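Local atomic coordinates of uracil-DNA glycosylase (PDB entry 4ZBX), a protein that belongs to the uracil-DNA glycosylase superfamily, a group of single-domain alpha/beta proteins built round a central beta sheet. Residues I118-R123 / V159-H164. Sequence-based numbering, arbitrary orientation.
With MES (2-(N-morpholino)-ethanesulfonic acid), chain C.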
ATOM      1  N   ILE A 118      -1.669   5.921  -6.925  1.00 14.14           N
ATOM      2  CA  ILE A 118      -1.129   5.004  -5.931  1.00 17.05           C
ATOM      3  C   ILE A 118      -0.751   5.805  -4.702  1.00 16.65           C
ATOM      4  O   ILE A 118       0.109   6.690  -4.755  1.00 18.64           O
ATOM      5  CB  ILE A 118       0.118   4.255  -6.415  1.00 16.41           C
ATOM      6  CG1 ILE A 118      -0.219   3.317  -7.581  1.00 17.70           C
ATOM      7  CG2 ILE A 118       0.709   3.458  -5.239  1.00 16.74           C
ATOM      8  CD1 ILE A 118       1.030   2.679  -8.216  1.00 20.53           C
ATOM      9  N   VAL A 119      -1.390   5.480  -3.588  1.00 13.69           N
ATOM     10  CA  VAL A 119      -1.066   6.115  -2.325  1.00 12.85           C
ATOM     11  C   VAL A 119      -0.107   5.211  -1.566  1.00 14.62           C
ATOM     12  O   VAL A 119      -0.449   4.064  -1.257  1.00 15.38           O
ATOM     13  CB  VAL A 119      -2.323   6.352  -1.479  1.00 15.45           C
ATOM     14  CG1 VAL A 119      -1.950   6.977  -0.148  1.00 15.36           C
ATOM     15  CG2 VAL A 119      -3.299   7.249  -2.245  1.00 16.25           C
ATOM     16  N   THR A 120       1.090   5.704  -1.306  1.00 15.11           N
ATOM     17  CA  THR A 120       2.072   4.885  -0.611  1.00 18.58           C
ATOM     18  C   THR A 120       2.106   5.327   0.839  1.00 19.72           C
ATOM     19  O   THR A 120       2.457   6.459   1.164  1.00 22.08           O
ATOM     20  CB  THR A 120       3.486   4.957  -1.253  1.00 18.19           C
ATOM     21  OG1 THR A 120       3.939   6.318  -1.367  1.00 18.29           O
ATOM     22  CG2 THR A 120       3.462   4.329  -2.648  1.00 20.02           C
ATOM     23  N   LEU A 121       1.733   4.397   1.705  1.00 15.01           N
ATOM     24  CA  LEU A 121       1.537   4.654   3.117  1.00 15.73           C
ATOM     25  C   LEU A 121       2.785   4.254   3.881  1.00 18.85           C
ATOM     26  O   LEU A 121       2.945   3.093   4.232  1.00 20.73           O
ATOM     27  CB  LEU A 121       0.325   3.853   3.627  1.00 15.37           C
ATOM     28  CG  LEU A 121      -1.025   4.152   2.963  1.00 14.91           C
ATOM     29  CD1 LEU A 121      -2.044   3.057   3.335  1.00 19.22           C
ATOM     30  CD2 LEU A 121      -1.557   5.513   3.362  1.00 18.98           C
ATOM     31  N   GLY A 122       3.669   5.205   4.137  1.00 18.88           N
ATOM     32  CA  GLY A 122       4.878   4.912   4.890  1.00 21.94           C
ATOM     33  C   GLY A 122       6.141   4.881   4.053  1.00 23.25           C
ATOM     34  O   GLY A 122       6.094   4.898   2.828  1.00 21.22           O
ATOM     35  N   ARG A 123       7.288   4.822   4.723  1.00 26.53           N
ATOM     36  CA  ARG A 123       8.561   5.000   4.036  1.00 22.16           C
ATOM     37  C   ARG A 123       8.979   3.824   3.167  1.00 24.06           C
ATOM     38  O   ARG A 123       9.638   4.023   2.152  1.00 26.73           O
ATOM     39  CB  ARG A 123       9.663   5.296   5.052  1.00 29.13           C
ATOM     40  CG  ARG A 123       9.915   4.181   6.035  1.00 27.01           C
ATOM     41  CD  ARG A 123      10.947   4.643   7.047  1.00 32.65           C
ATOM     42  NE  ARG A 123      11.378   3.572   7.931  1.00 34.53           N
ATOM     43  CZ  ARG A 123      12.554   2.957   7.845  1.00 41.34           C
ATOM     44  NH1 ARG A 123      13.427   3.306   6.905  1.00 46.05           N
ATOM     45  NH2 ARG A 123      12.857   1.993   8.704  1.00 40.09           N
ATOM     46  N   VAL A 159       1.515   9.170  -8.107  1.00 18.88           N
ATOM     47  CA  VAL A 159       1.970   8.574  -6.847  1.00 19.15           C
ATOM     48  C   VAL A 159       1.918   9.624  -5.737  1.00 19.30           C
ATOM     49  O   VAL A 159       2.453  10.731  -5.883  1.00 20.64           O
ATOM     50  CB  VAL A 159       3.396   8.015  -6.989  1.00 19.55           C
ATOM     51  CG1 VAL A 159       3.925   7.527  -5.657  1.00 19.85           C
ATOM     52  CG2 VAL A 159       3.414   6.902  -8.028  1.00 19.47           C
ATOM     53  N   PHE A 160       1.244   9.291  -4.641  1.00 15.97           N
ATOM     54  CA  PHE A 160       1.074  10.228  -3.537  1.00 17.67           C
ATOM     55  C   PHE A 160       1.520   9.585  -2.230  1.00 17.38           C
ATOM     56  O   PHE A 160       0.805   8.744  -1.668  1.00 17.17           O
ATOM     57  CB  PHE A 160      -0.397  10.693  -3.443  1.00 17.07           C
ATOM     58  CG  PHE A 160      -0.590  11.907  -2.588  1.00 19.24           C
ATOM     59  CD1 PHE A 160      -0.815  13.147  -3.165  1.00 23.50           C
ATOM     60  CD2 PHE A 160      -0.505  11.824  -1.210  1.00 24.94           C
ATOM     61  CE1 PHE A 160      -0.977  14.279  -2.376  1.00 28.22           C
ATOM     62  CE2 PHE A 160      -0.663  12.959  -0.417  1.00 30.29           C
ATOM     63  CZ  PHE A 160      -0.907  14.183  -1.005  1.00 28.18           C
ATOM     64  N   PRO A 161       2.721   9.949  -1.754  1.00 18.05           N
ATOM     65  CA  PRO A 161       3.189   9.370  -0.498  1.00 18.94           C
ATOM     66  C   PRO A 161       2.594  10.070   0.702  1.00 20.56           C
ATOM     67  O   PRO A 161       2.443  11.282   0.690  1.00 20.72           O
ATOM     68  CB  PRO A 161       4.714   9.592  -0.536  1.00 22.44           C
ATOM     69  CG  PRO A 161       5.023  10.103  -1.920  1.00 25.05           C
ATOM     70  CD  PRO A 161       3.763  10.767  -2.401  1.00 19.74           C
ATOM     71  N   THR A 162       2.277   9.309   1.743  1.00 18.91           N
ATOM     72  CA  THR A 162       1.903   9.911   3.014  1.00 19.54           C
ATOM     73  C   THR A 162       2.412   9.051   4.167  1.00 23.47           C
ATOM     74  O   THR A 162       3.059   8.031   3.947  1.00 22.41           O
ATOM     75  CB  THR A 162       0.389  10.095   3.127  1.00 25.41           C
ATOM     76  OG1 THR A 162       0.093  10.889   4.279  1.00 30.95           O
ATOM     77  CG2 THR A 162      -0.311   8.757   3.236  1.00 26.49           C
ATOM     78  N   TYR A 163       2.165   9.488   5.395  1.00 25.37           N
ATOM     79  CA  TYR A 163       2.535   8.673   6.548  1.00 26.40           C
ATOM     80  C   TYR A 163       1.681   7.422   6.626  1.00 26.86           C
ATOM     81  O   TYR A 163       0.573   7.361   6.100  1.00 25.80           O
ATOM     82  CB  TYR A 163       2.407   9.477   7.841  1.00 28.19           C
ATOM     83  CG  TYR A 163       3.383  10.638   7.929  1.00 31.42           C
ATOM     84  CD1 TYR A 163       2.949  11.913   8.263  1.00 35.36           C
ATOM     85  CD2 TYR A 163       4.744  10.452   7.689  1.00 33.19           C
ATOM     86  CE1 TYR A 163       3.835  12.976   8.348  1.00 36.10           C
ATOM     87  CE2 TYR A 163       5.641  11.511   7.767  1.00 34.79           C
ATOM     88  CZ  TYR A 163       5.181  12.773   8.099  1.00 34.44           C
ATOM     89  OH  TYR A 163       6.062  13.826   8.170  1.00 40.06           O
ATOM     90  N   HIS A 164       2.207   6.413   7.301  1.00 24.89           N
ATOM     91  CA  HIS A 164       1.440   5.213   7.562  1.00 23.17           C
ATOM     92  C   HIS A 164       0.401   5.505   8.655  1.00 23.28           C
ATOM     93  O   HIS A 164       0.698   6.211   9.603  1.00 25.64           O
ATOM     94  CB  HIS A 164       2.377   4.089   7.977  1.00 27.06           C
ATOM     95  CG  HIS A 164       1.703   2.762   8.097  1.00 32.25           C
ATOM     96  ND1 HIS A 164       0.890   2.438   9.162  1.00 32.51           N
ATOM     97  CD2 HIS A 164       1.710   1.679   7.285  1.00 37.57           C
ATOM     98  CE1 HIS A 164       0.437   1.207   9.007  1.00 35.32           C
ATOM     99  NE2 HIS A 164       0.915   0.726   7.871  1.00 37.92           N
TER
HETATM  100  O1  MES C 202       8.306  11.024  12.897  1.00 63.01           O
HETATM  101  C2  MES C 202       9.108  10.934  11.705  1.00 62.09           C
HETATM  102  C3  MES C 202       8.243  10.411  10.541  1.00 61.68           C
HETATM  103  N4  MES C 202       7.693   9.076  10.875  1.00 59.42           N
HETATM  104  C5  MES C 202       6.936   9.154  12.172  1.00 60.67           C
HETATM  105  C6  MES C 202       7.849   9.716  13.271  1.00 61.75           C
HETATM  106  C7  MES C 202       7.017   8.364   9.764  1.00 56.29           C
HETATM  107  C8  MES C 202       6.855   6.878   9.876  1.00 52.91           C
HETATM  108  S   MES C 202       6.032   6.049   8.522  1.00 35.03           S
HETATM  109  O1S MES C 202       7.026   5.822   7.449  1.00 32.93           O
HETATM  110  O2S MES C 202       4.938   6.949   8.063  1.00 38.32           O
HETATM  111  O3S MES C 202       5.498   4.756   9.024  1.00 40.51           O
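Thr120, Leu121 and Thr162 have the most surface buried in this contact between two neighbouring parallel strands. The backbone of Thr120 grips the partner strand twice: its N donates to Phe160 O at 3.1 Å, from well above the carbonyl plane, and its O receives Thr162 N at 2.9 Å in a nearly straight bond (170° at the hydrogen). Phe160 N to Ile118 O and Gly122 N to Thr162 O continue the pattern at the two ends. Thr120 lies alongside Pro161, pointing the same way, with OG1 in van der Waals contact with Pro161 CA at 3.3 Å; its chi1 of 54° sets that hydroxyl between backbone N and carbonyl carbon, and it shares a hydrogen bond with Thr126 OG1 of helix 123-133. On the other face Leu121 and Thr162 run side by side, methyl against methyl, and the 3.5 Å between Leu121 CD2 and Thr162 CG2 is tight. Strands 117-121 and 155-162 belong to the mixed central sheet of this alpha/beta fold, with helix 123-133 packed on the Thr120 face and helix 172-190 on the Val119 and Thr162 face, where a chi1 of -170° swings the Thr162 hydroxyl away from its own N to hydrogen-bond Asp181 OD2 and leaves CG2 to meet Leu121. Past the strand ends the chains form a cradle for the MES sulfonate: His164 N donates to O2S and Arg123 N to O1S, each at 2.9 Å. Gly122 occupies the N-cap position of helix 123-133, whose N-terminal end thus faces the anion and probably favours it. His164 turns a ring edge to the strand, CD2 standing 3.6 Å from Leu121 O, while ND1 hydrogen-bonds Ala166 N.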